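Local coordinates for tetratricopeptide TPR_2 repeat protein (Thermobaculum terrenum, PDB 5DJS) that is of unknown function but joins tetratricopeptide repeats to a family 41 glycosyltransferase region of the GT-B clan that holds uridine-5'-diphosphate in the model, at residues 46-51 with 65-69; 288-292 with 300-304; 303-307 with 450-454; 13-17 with 27-32. The protein carries 1 engineered substitution. All coordinates share one frame. Residue numbers count along the deposited sequence, not the author numbering.

Interaction 1: 46-51 with 65-69; sequences LHLLGL and LLRRA
Helices 43-56 and 59-72 form the antiparallel hairpin of one tetratricopeptide repeat, and segments 46-51 and 65-69 lie along their interface. The segment axes come within 7.9 Å and run at 150° to each other, with Gly50 and Leu66 in register (CA to CA 5.2 Å). Leu46, chi1 -97°, points toward the second helix: its CD1 is 3.9 Å from Leu65 CD2, its CB 4.1 Å from Ala69 CB, and its CD2 4.0 Å from Arg68 CD. The next residue, His47 (chi1 t), is directed away, yet its ND1 is 3.7 Å from Leu66 CD2; its ring also meets that of Tyr79. Leu48 faces helices 5-21 and 25-38. Leu49 places CB 3.7 Å from Leu65 CD1. At Gly50, CA lies 3.7 Å from Leu66 CG; Leu66 starts sideways, but chi1 m and chi2 t bring its end over Gly50. The contact is thus apolar packing without cross-segment hydrogen bonds, and in this conformation there is no room for a CB at Gly50, consistent with the close approach.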
loop_
_atom_site.group_PDB
_atom_site.type_symbol
_atom_site.label_atom_id
_atom_site.label_comp_id
_atom_site.label_asym_id
_atom_site.label_seq_id
_atom_site.Cartn_x
_atom_site.Cartn_y
_atom_site.Cartn_z
ATOM N N LEU A 46 -27.524 3.313 -1.414
ATOM C CA LEU A 46 -26.698 3.744 -2.544
ATOM C C LEU A 46 -25.243 3.905 -2.118
ATOM O O LEU A 46 -24.350 3.338 -2.739
ATOM C CB LEU A 46 -27.204 5.080 -3.114
ATOM C CG LEU A 46 -28.139 5.139 -4.338
ATOM C CD1 LEU A 46 -28.588 3.792 -4.888
ATOM C CD2 LEU A 46 -29.344 6.012 -4.036
ATOM N N HIS A 47 -25.032 4.673 -1.052
ATOM C CA HIS A 47 -23.699 4.878 -0.470
ATOM C C HIS A 47 -22.959 3.587 -0.074
ATOM O O HIS A 47 -21.777 3.433 -0.385
ATOM C CB HIS A 47 -23.793 5.781 0.758
ATOM C CG HIS A 47 -22.538 5.814 1.573
ATOM N ND1 HIS A 47 -21.383 6.412 1.122
ATOM C CD2 HIS A 47 -22.257 5.319 2.804
ATOM C CE1 HIS A 47 -20.444 6.291 2.044
ATOM N NE2 HIS A 47 -20.945 5.627 3.069
ATOM N N LEU A 48 -23.647 2.682 0.618
ATOM C CA LEU A 48 -23.032 1.441 1.093
ATOM C C LEU A 48 -22.669 0.490 -0.055
ATOM O O LEU A 48 -21.571 -0.089 -0.059
ATOM C CB LEU A 48 -23.944 0.739 2.110
ATOM C CG LEU A 48 -23.422 -0.528 2.808
ATOM C CD1 LEU A 48 -22.007 -0.361 3.351
ATOM C CD2 LEU A 48 -24.372 -0.924 3.929
ATOM N N LEU A 49 -23.589 0.333 -1.013
ATOM C CA LEU A 49 -23.281 -0.327 -2.294
ATOM C C LEU A 49 -22.109 0.329 -3.025
ATOM O O LEU A 49 -21.318 -0.353 -3.669
ATOM C CB LEU A 49 -24.483 -0.329 -3.230
ATOM C CG LEU A 49 -25.434 -1.511 -3.232
ATOM C CD1 LEU A 49 -26.622 -1.197 -4.121
ATOM C CD2 LEU A 49 -24.762 -2.773 -3.733
ATOM N N GLY A 50 -22.032 1.653 -2.945
ATOM C CA GLY A 50 -20.858 2.408 -3.357
ATOM C C GLY A 50 -19.558 1.903 -2.763
ATOM O O GLY A 50 -18.654 1.561 -3.522
ATOM N N LEU A 51 -19.462 1.855 -1.424
ATOM C CA LEU A 51 -18.245 1.364 -0.728
ATOM C C LEU A 51 -17.850 -0.019 -1.198
ATOM O O LEU A 51 -16.701 -0.250 -1.557
ATOM C CB LEU A 51 -18.438 1.208 0.784
ATOM C CG LEU A 51 -18.951 2.301 1.684
ATOM C CD1 LEU A 51 -18.770 1.881 3.140
ATOM C CD2 LEU A 51 -18.191 3.562 1.403
ATOM N N LEU A 65 -23.049 5.076 -8.255
ATOM C CA LEU A 65 -23.803 4.929 -6.993
ATOM C C LEU A 65 -23.478 6.025 -5.949
ATOM O O LEU A 65 -24.383 6.604 -5.327
ATOM C CB LEU A 65 -23.564 3.555 -6.378
ATOM C CG LEU A 65 -24.203 2.382 -7.121
ATOM C CD1 LEU A 65 -23.690 1.091 -6.527
ATOM C CD2 LEU A 65 -25.723 2.408 -7.058
ATOM N N LEU A 66 -22.189 6.317 -5.786
ATOM C CA LEU A 66 -21.734 7.331 -4.828
ATOM C C LEU A 66 -22.078 8.746 -5.257
ATOM O O LEU A 66 -22.428 9.555 -4.403
ATOM C CB LEU A 66 -20.225 7.211 -4.567
ATOM C CG LEU A 66 -19.842 5.919 -3.842
ATOM C CD1 LEU A 66 -18.374 5.587 -4.047
ATOM C CD2 LEU A 66 -20.195 6.008 -2.362
ATOM N N ARG A 67 -21.969 9.051 -6.555
ATOM C CA ARG A 67 -22.413 10.356 -7.095
ATOM C C ARG A 67 -23.917 10.601 -6.928
ATOM O O ARG A 67 -24.342 11.742 -6.732
ATOM C CB ARG A 67 -22.077 10.494 -8.578
ATOM C CG ARG A 67 -20.621 10.802 -8.862
ATOM C CD ARG A 67 -20.450 11.522 -10.187
ATOM N NE ARG A 67 -19.040 11.813 -10.448
ATOM C CZ ARG A 67 -18.195 11.035 -11.133
ATOM N NH1 ARG A 67 -18.583 9.866 -11.670
ATOM N NH2 ARG A 67 -16.933 11.438 -11.286
ATOM N N ARG A 68 -24.715 9.540 -7.029
ATOM C CA ARG A 68 -26.164 9.652 -6.854
ATOM C C ARG A 68 -26.500 9.878 -5.375
ATOM O O ARG A 68 -27.399 10.652 -5.053
ATOM C CB ARG A 68 -26.874 8.403 -7.390
ATOM C CG ARG A 68 -28.311 8.632 -7.851
ATOM C CD ARG A 68 -29.103 7.327 -7.795
ATOM N NE ARG A 68 -29.954 7.079 -8.960
ATOM C CZ ARG A 68 -30.690 5.977 -9.147
ATOM N NH1 ARG A 68 -30.705 4.993 -8.240
ATOM N NH2 ARG A 68 -31.424 5.853 -10.253
ATOM N N ALA A 69 -25.772 9.198 -4.489
ATOM C CA ALA A 69 -25.865 9.439 -3.055
ATOM C C ALA A 69 -25.508 10.890 -2.696
ATOM O O ALA A 69 -26.212 11.538 -1.920
ATOM C CB ALA A 69 -24.972 8.461 -2.305
#

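Interaction 2: 288-292 with 300-304; sequences LCPPG and RLVRL
Segment 288-292 is irregular loop, whereas 300-304 is an extended strand; their backbones come closest at Cys289 and Arg303, whose CA atoms are 7.0 Å apart. The two are tied together mainly by the side chain of Arg303. Its CB leaves sideways, and chi1 m followed by chi2 and chi3 t extends the chain so that the guanidinium, turned by chi4 of 82°, reaches the loop carbonyls. NE donates to Cys289 O at 3.1 Å, and NH2 donates to Pro290 O at 2.8 Å, with a weak second bond from NH2 to Cys289 O at 3.4 Å. Two consecutive carbonyls of the irregular loop, Cys289 O and Pro290 O, thereby gain a side-chain donor. NH2 also makes a salt bridge with Asp294 OD1, so the charge is balanced by a carboxylate farther along the same loop. Arg303 NH1 is hydrogen-bonded just outside the segments, and Leu288 N to Asp285 OD1. Cys289, chi1 m, points toward the strand: its CB lies over one face of the guanidinium, 4.0 Å from Arg303 NE, and meets Leu301 CD1 at 4.4 Å. Strand 300-304 is the outermost strand of a parallel six-stranded sheet. It is hydrogen-bonded through Arg300 and Val302 to neighbouring strand 281-285, from which this loop departs, while Val302 and Leu304 pack against the long helix 479-521.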
loop_
_atom_site.group_PDB
_atom_site.type_symbol
_atom_site.label_atom_id
_atom_site.label_comp_id
_atom_site.label_asym_id
_atom_site.label_seq_id
_atom_site.Cartn_x
_atom_site.Cartn_y
_atom_site.Cartn_z
ATOM N N LEU A 288 16.622 4.083 -0.073
ATOM C CA LEU A 288 15.215 4.481 0.044
ATOM C C LEU A 288 14.990 5.852 0.684
ATOM O O LEU A 288 14.079 6.568 0.267
ATOM C CB LEU A 288 14.418 3.416 0.818
ATOM C CG LEU A 288 12.893 3.601 0.920
ATOM C CD1 LEU A 288 12.236 3.558 -0.451
ATOM C CD2 LEU A 288 12.279 2.543 1.819
ATOM N N CYS A 289 15.807 6.197 1.685
ATOM C CA CYS A 289 15.677 7.443 2.460
ATOM C C CYS A 289 16.910 8.326 2.203
ATOM O O CYS A 289 17.966 8.086 2.798
ATOM C CB CYS A 289 15.578 7.112 3.968
ATOM S SG CYS A 289 14.341 5.875 4.463
ATOM N N PRO A 290 16.797 9.351 1.327
ATOM C CA PRO A 290 18.006 10.103 0.916
ATOM C C PRO A 290 18.648 10.942 2.023
ATOM O O PRO A 290 17.993 11.220 3.006
ATOM C CB PRO A 290 17.498 11.005 -0.214
ATOM C CG PRO A 290 16.046 11.174 0.059
ATOM C CD PRO A 290 15.587 9.874 0.668
ATOM N N PRO A 291 19.924 11.337 1.861
ATOM C CA PRO A 291 20.707 12.048 2.891
ATOM C C PRO A 291 20.043 13.188 3.697
ATOM O O PRO A 291 20.100 13.151 4.937
ATOM C CB PRO A 291 21.904 12.576 2.096
ATOM C CG PRO A 291 22.151 11.497 1.097
ATOM C CD PRO A 291 20.784 10.960 0.720
ATOM N N GLY A 292 19.426 14.168 3.033
ATOM C CA GLY A 292 18.865 15.348 3.737
ATOM C C GLY A 292 17.380 15.277 4.080
ATOM O O GLY A 292 16.709 16.310 4.172
ATOM N N ARG A 300 12.468 8.960 13.919
ATOM C CA ARG A 300 13.874 8.821 13.547
ATOM C C ARG A 300 13.979 7.754 12.470
ATOM O O ARG A 300 13.488 6.631 12.644
ATOM C CB ARG A 300 14.748 8.417 14.727
ATOM C CG ARG A 300 15.289 9.576 15.533
ATOM C CD ARG A 300 16.304 9.064 16.534
ATOM N NE ARG A 300 16.149 9.704 17.841
ATOM C CZ ARG A 300 16.334 9.114 19.025
ATOM N NH1 ARG A 300 16.675 7.827 19.126
ATOM N NH2 ARG A 300 16.164 9.825 20.136
ATOM N N LEU A 301 14.619 8.110 11.360
ATOM C CA LEU A 301 14.793 7.185 10.254
ATOM C C LEU A 301 15.867 6.151 10.611
ATOM O O LEU A 301 16.932 6.504 11.117
ATOM C CB LEU A 301 15.181 7.947 8.985
ATOM C CG LEU A 301 14.143 8.929 8.440
ATOM C CD1 LEU A 301 14.760 9.785 7.347
ATOM C CD2 LEU A 301 12.919 8.209 7.900
ATOM N N VAL A 302 15.562 4.880 10.362
ATOM C CA VAL A 302 16.490 3.777 10.583
ATOM C C VAL A 302 16.849 3.244 9.203
ATOM O O VAL A 302 16.094 2.467 8.616
ATOM C CB VAL A 302 15.847 2.677 11.461
ATOM C CG1 VAL A 302 16.724 1.438 11.560
ATOM C CG2 VAL A 302 15.548 3.212 12.848
ATOM N N ARG A 303 17.994 3.680 8.686
ATOM C CA ARG A 303 18.426 3.311 7.342
ATOM C C ARG A 303 19.214 1.998 7.352
ATOM O O ARG A 303 20.446 2.005 7.447
ATOM C CB ARG A 303 19.286 4.423 6.739
ATOM C CG ARG A 303 18.632 5.792 6.654
ATOM C CD ARG A 303 19.677 6.858 6.345
ATOM N NE ARG A 303 19.104 8.026 5.665
ATOM C CZ ARG A 303 18.473 9.040 6.259
ATOM N NH1 ARG A 303 18.293 9.074 7.582
ATOM N NH2 ARG A 303 18.015 10.044 5.522
ATOM N N LEU A 304 18.511 0.873 7.232
ATOM C CA LEU A 304 19.168 -0.435 7.115
ATOM C C LEU A 304 20.174 -0.449 5.942
ATOM O O LEU A 304 19.939 0.178 4.902
ATOM C CB LEU A 304 18.146 -1.552 6.878
ATOM C CG LEU A 304 17.074 -1.845 7.923
ATOM C CD1 LEU A 304 16.116 -2.898 7.382
ATOM C CD2 LEU A 304 17.682 -2.285 9.238
#

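Interaction 3: 303-307 with 450-454; sequences RLSRF and SLLRW
Trp454 lays its indole face over the backbone of Arg306 and Phe307. Arg306 CA stands 3.7 Å from the centroid of the six-membered ring, only 7° off its normal, a CH-pi contact; Arg306 C is 3.4 Å from Trp454 CE2, and Phe307 CA is 3.3 Å from Trp454 CD1. The CA-to-CB bond of Trp454 points toward 303-307, and chi1 m with chi2 of 120° lays the ring flat on its backbone; Trp454 CH2 is 3.2 Å from Ser305 O. Segment 303-307 leaves the edge strand 300-304 of the first parallel sheet, whereas 450-454 is the last turn of helix 447-454, which connects strands 435-438 and 461-462 of the second sheet; the contact thus bridges the two halves of a GT-B-type fold. Phe307 and Leu451 are the closest residues by CA, at 6.1 Å. Phe307, chi1 t, receives Leu451 CG over its ring face, 4.1 Å from the centroid, while Phe307 CE1 lies 3.6 Å from Leu451 CB. Ser450 OG approaches the ring edge, 3.4 Å from Phe307 CD1, and is hydrogen-bonded to Asp285, which also accepts a hydrogen bond from Trp454 NE1. Arg306 forms a salt bridge with Asp500. The Leu451 side chain is about 9 Å from the bound UDP.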
loop_
_atom_site.group_PDB
_atom_site.type_symbol
_atom_site.label_atom_id
_atom_site.label_comp_id
_atom_site.label_asym_id
_atom_site.label_seq_id
_atom_site.Cartn_x
_atom_site.Cartn_y
_atom_site.Cartn_z
ATOM N N ARG A 303 17.994 3.680 8.686
ATOM C CA ARG A 303 18.426 3.311 7.342
ATOM C C ARG A 303 19.214 1.998 7.352
ATOM O O ARG A 303 20.446 2.005 7.447
ATOM C CB ARG A 303 19.286 4.423 6.739
ATOM C CG ARG A 303 18.632 5.792 6.654
ATOM C CD ARG A 303 19.677 6.858 6.345
ATOM N NE ARG A 303 19.104 8.026 5.665
ATOM C CZ ARG A 303 18.473 9.040 6.259
ATOM N NH1 ARG A 303 18.293 9.074 7.582
ATOM N NH2 ARG A 303 18.015 10.044 5.522
ATOM N N LEU A 304 18.511 0.873 7.232
ATOM C CA LEU A 304 19.168 -0.435 7.115
ATOM C C LEU A 304 20.174 -0.449 5.942
ATOM O O LEU A 304 19.939 0.178 4.902
ATOM C CB LEU A 304 18.146 -1.552 6.878
ATOM C CG LEU A 304 17.074 -1.845 7.923
ATOM C CD1 LEU A 304 16.116 -2.898 7.382
ATOM C CD2 LEU A 304 17.682 -2.285 9.238
ATOM N N SER A 305 21.267 -1.199 6.108
ATOM C CA SER A 305 22.332 -1.311 5.087
ATOM C C SER A 305 22.073 -2.426 4.051
ATOM O O SER A 305 22.995 -2.918 3.416
ATOM C CB SER A 305 23.661 -1.545 5.797
ATOM O OG SER A 305 23.543 -2.690 6.625
ATOM N N ARG A 306 20.815 -2.834 3.922
ATOM C CA ARG A 306 20.316 -3.675 2.843
ATOM C C ARG A 306 18.956 -3.073 2.405
ATOM O O ARG A 306 18.528 -2.049 2.938
ATOM C CB ARG A 306 20.105 -5.101 3.358
ATOM C CG ARG A 306 19.061 -5.188 4.458
ATOM C CD ARG A 306 18.699 -6.590 4.879
ATOM N NE ARG A 306 18.497 -7.565 3.802
ATOM C CZ ARG A 306 17.526 -7.568 2.895
ATOM N NH1 ARG A 306 16.623 -6.605 2.829
ATOM N NH2 ARG A 306 17.464 -8.552 2.016
ATOM N N PHE A 307 18.264 -3.741 1.485
ATOM C CA PHE A 307 16.914 -3.346 1.075
ATOM C C PHE A 307 15.955 -3.446 2.265
ATOM O O PHE A 307 16.081 -4.356 3.080
ATOM C CB PHE A 307 16.440 -4.232 -0.090
ATOM C CG PHE A 307 15.126 -3.814 -0.696
ATOM C CD1 PHE A 307 14.950 -2.525 -1.203
ATOM C CD2 PHE A 307 14.062 -4.718 -0.787
ATOM C CE1 PHE A 307 13.746 -2.147 -1.770
ATOM C CE2 PHE A 307 12.855 -4.342 -1.357
ATOM C CZ PHE A 307 12.698 -3.054 -1.855
ATOM N N SER A 450 15.641 1.788 -4.880
ATOM C CA SER A 450 16.388 1.089 -3.831
ATOM C C SER A 450 16.565 -0.394 -4.156
ATOM O O SER A 450 17.691 -0.891 -4.216
ATOM C CB SER A 450 15.684 1.250 -2.476
ATOM O OG SER A 450 16.374 0.563 -1.442
ATOM N N LEU A 451 15.444 -1.082 -4.372
ATOM C CA LEU A 451 15.429 -2.516 -4.731
ATOM C C LEU A 451 16.473 -2.818 -5.803
ATOM O O LEU A 451 17.324 -3.680 -5.620
ATOM C CB LEU A 451 14.039 -2.946 -5.247
ATOM C CG LEU A 451 13.579 -4.416 -5.200
ATOM C CD1 LEU A 451 12.684 -4.732 -6.389
ATOM C CD2 LEU A 451 14.702 -5.440 -5.144
ATOM N N LEU A 452 16.398 -2.078 -6.909
ATOM C CA LEU A 452 17.296 -2.263 -8.043
ATOM C C LEU A 452 18.774 -2.020 -7.683
ATOM O O LEU A 452 19.644 -2.812 -8.064
ATOM C CB LEU A 452 16.869 -1.361 -9.213
ATOM C CG LEU A 452 15.518 -1.661 -9.884
ATOM C CD1 LEU A 452 15.218 -0.601 -10.920
ATOM C CD2 LEU A 452 15.475 -3.038 -10.529
ATOM N N ARG A 453 19.056 -0.948 -6.946
ATOM C CA ARG A 453 20.425 -0.674 -6.493
ATOM C C ARG A 453 20.989 -1.823 -5.628
ATOM O O ARG A 453 22.097 -2.299 -5.870
ATOM C CB ARG A 453 20.495 0.648 -5.728
ATOM C CG ARG A 453 20.373 1.885 -6.606
ATOM C CD ARG A 453 20.830 3.141 -5.872
ATOM N NE ARG A 453 20.717 4.344 -6.704
ATOM C CZ ARG A 453 21.538 4.684 -7.710
ATOM N NH1 ARG A 453 22.576 3.919 -8.065
ATOM N NH2 ARG A 453 21.311 5.814 -8.381
ATOM N N TRP A 454 20.202 -2.286 -4.658
ATOM C CA TRP A 454 20.601 -3.411 -3.794
ATOM C C TRP A 454 20.739 -4.753 -4.523
ATOM O O TRP A 454 21.444 -5.631 -4.035
ATOM C CB TRP A 454 19.621 -3.587 -2.626
ATOM C CG TRP A 454 19.670 -2.497 -1.601
ATOM C CD1 TRP A 454 18.650 -1.674 -1.242
ATOM C CD2 TRP A 454 20.795 -2.120 -0.793
ATOM N NE1 TRP A 454 19.062 -0.802 -0.260
ATOM C CE2 TRP A 454 20.373 -1.057 0.040
ATOM C CE3 TRP A 454 22.116 -2.576 -0.693
ATOM C CZ2 TRP A 454 21.229 -0.435 0.959
ATOM C CZ3 TRP A 454 22.970 -1.961 0.224
ATOM C CH2 TRP A 454 22.521 -0.900 1.039
#

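Interaction 4: 13-17 with 27-32; sequences LSHAH and ASERAC
One hydrogen bond joins the two helical segments: Ser28 OG donates to the backbone carbonyl Ala16 O at 2.7 Å. Ser28 takes chi1 t, which swings its hydroxyl across to the facing helix, and it does so where the backbones are nearest, Ala16 CA and Ser28 CA being 4.3 Å apart. The small residues Ala16, Ser28 and Ala31 are consistent with so close an approach. The segments lie on helices 5-21 and 25-38; the axes of 13-17 and 27-32 run antiparallel at 159° and approach to 8.4 Å. The two helices make a hairpin at the start of the chain, consistent with a further unit of the tetratricopeptide type preceding the repeat built on helices 43-56 and 59-72. Apolar packing centres on Ala16, whose CB is 4.0 Å from Ala31 CB and 4.3 Å from Cys32 SG; Cys32, chi1 m, goes on to touch Leu48 and Leu49 of the following helix. His15 adds a contact at the edge of its ring. Its CB starts sideways, but chi1 t brings the imidazole nearer, so that Ala31 CB sits 3.9 Å from His15 ND1. Away from this interface, His17 NE2 is hydrogen-bonded to Glu44 on helix 43-56.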
loop_
_atom_site.group_PDB
_atom_site.type_symbol
_atom_site.label_atom_id
_atom_site.label_comp_id
_atom_site.label_asym_id
_atom_site.label_seq_id
_atom_site.Cartn_x
_atom_site.Cartn_y
_atom_site.Cartn_z
ATOM N N LEU A 13 -31.059 -2.258 6.779
ATOM C CA LEU A 13 -29.946 -1.303 6.768
ATOM C C LEU A 13 -28.922 -1.563 7.886
ATOM O O LEU A 13 -27.717 -1.416 7.667
ATOM C CB LEU A 13 -30.467 0.141 6.809
ATOM C CG LEU A 13 -29.860 1.197 5.869
ATOM C CD1 LEU A 13 -29.569 0.694 4.457
ATOM C CD2 LEU A 13 -30.794 2.407 5.799
ATOM N N SER A 14 -29.391 -1.961 9.067
ATOM C CA SER A 14 -28.491 -2.374 10.152
ATOM C C SER A 14 -27.887 -3.757 9.892
ATOM O O SER A 14 -26.715 -3.976 10.197
ATOM C CB SER A 14 -29.204 -2.358 11.501
ATOM O OG SER A 14 -30.457 -3.000 11.409
ATOM N N HIS A 15 -28.682 -4.679 9.343
ATOM C CA HIS A 15 -28.173 -5.992 8.904
ATOM C C HIS A 15 -27.055 -5.836 7.866
ATOM O O HIS A 15 -26.051 -6.550 7.914
ATOM C CB HIS A 15 -29.315 -6.867 8.348
ATOM C CG HIS A 15 -28.863 -8.172 7.754
ATOM N ND1 HIS A 15 -28.941 -8.441 6.403
ATOM C CD2 HIS A 15 -28.333 -9.281 8.326
ATOM C CE1 HIS A 15 -28.478 -9.657 6.169
ATOM N NE2 HIS A 15 -28.101 -10.186 7.318
ATOM N N ALA A 16 -27.238 -4.892 6.944
ATOM C CA ALA A 16 -26.255 -4.619 5.901
ATOM C C ALA A 16 -24.957 -4.067 6.476
ATOM O O ALA A 16 -23.877 -4.461 6.044
ATOM C CB ALA A 16 -26.829 -3.652 4.877
ATOM N N HIS A 17 -25.072 -3.157 7.442
ATOM C CA HIS A 17 -23.901 -2.597 8.129
ATOM C C HIS A 17 -23.133 -3.623 8.985
ATOM O O HIS A 17 -21.906 -3.556 9.071
ATOM C CB HIS A 17 -24.294 -1.390 8.995
ATOM C CG HIS A 17 -24.506 -0.128 8.217
ATOM N ND1 HIS A 17 -23.538 0.414 7.399
ATOM C CD2 HIS A 17 -25.563 0.713 8.155
ATOM C CE1 HIS A 17 -23.996 1.527 6.854
ATOM N NE2 HIS A 17 -25.224 1.729 7.296
ATOM N N ALA A 27 -23.533 -10.668 1.287
ATOM C CA ALA A 27 -24.744 -10.510 2.097
ATOM C C ALA A 27 -25.133 -9.049 2.318
ATOM O O ALA A 27 -26.324 -8.736 2.360
ATOM C CB ALA A 27 -24.585 -11.215 3.438
ATOM N N SER A 28 -24.143 -8.171 2.492
ATOM C CA SER A 28 -24.399 -6.730 2.644
ATOM C C SER A 28 -24.944 -6.123 1.347
ATOM O O SER A 28 -25.884 -5.330 1.377
ATOM C CB SER A 28 -23.133 -5.986 3.076
ATOM O OG SER A 28 -23.416 -4.632 3.395
ATOM N N GLU A 29 -24.342 -6.505 0.220
ATOM C CA GLU A 29 -24.806 -6.091 -1.106
ATOM C C GLU A 29 -26.275 -6.453 -1.332
ATOM O O GLU A 29 -27.070 -5.595 -1.700
ATOM C CB GLU A 29 -23.937 -6.719 -2.213
ATOM C CG GLU A 29 -24.473 -6.527 -3.633
ATOM C CD GLU A 29 -23.630 -7.193 -4.708
ATOM O OE1 GLU A 29 -23.263 -8.374 -4.544
ATOM O OE2 GLU A 29 -23.357 -6.539 -5.736
ATOM N N ARG A 30 -26.633 -7.719 -1.124
ATOM C CA ARG A 30 -27.991 -8.176 -1.464
ATOM C C ARG A 30 -29.050 -7.508 -0.568
ATOM O O ARG A 30 -30.178 -7.256 -1.011
ATOM C CB ARG A 30 -28.096 -9.725 -1.501
ATOM C CG ARG A 30 -28.607 -10.453 -0.253
ATOM C CD ARG A 30 -28.878 -11.934 -0.537
ATOM N NE ARG A 30 -27.667 -12.651 -0.948
ATOM C CZ ARG A 30 -26.767 -13.205 -0.127
ATOM N NH1 ARG A 30 -26.906 -13.170 1.200
ATOM N NH2 ARG A 30 -25.704 -13.814 -0.648
ATOM N N ALA A 31 -28.669 -7.202 0.671
ATOM C CA ALA A 31 -29.514 -6.433 1.590
ATOM C C ALA A 31 -29.690 -4.980 1.133
ATOM O O ALA A 31 -30.785 -4.427 1.235
ATOM C CB ALA A 31 -28.937 -6.474 2.998
ATOM N N CYS A 32 -28.611 -4.365 0.646
ATOM C CA CYS A 32 -28.679 -3.016 0.051
ATOM C C CYS A 32 -29.593 -2.948 -1.176
ATOM O O CYS A 32 -30.292 -1.960 -1.364
ATOM C CB CYS A 32 -27.296 -2.504 -0.351
ATOM S SG CYS A 32 -26.264 -1.899 0.989
#

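Interactions 1 and 4 are buried contacts, each between the two antiparallel helices of one hairpin, in successive hairpins, with centres about 13 Å apart. They touch where Leu48 and Leu49 of interaction 1 pack on Ala16 and Cys32 of interaction 4. Leucine packing beside a glycine dominates the former, whereas small side chains and one serine hydroxyl mark the latter. Interactions 2 and 3 lie on the opposite side of the chain's centre, 41 to 46 Å from the other two between centres. Both use strand 300-304 and share Arg303 and Leu304. Interaction 2 is a surface contact made largely of arginine-to-carbonyl bonds; interaction 3, partly buried, relies on aromatic faces meeting backbone and leucine.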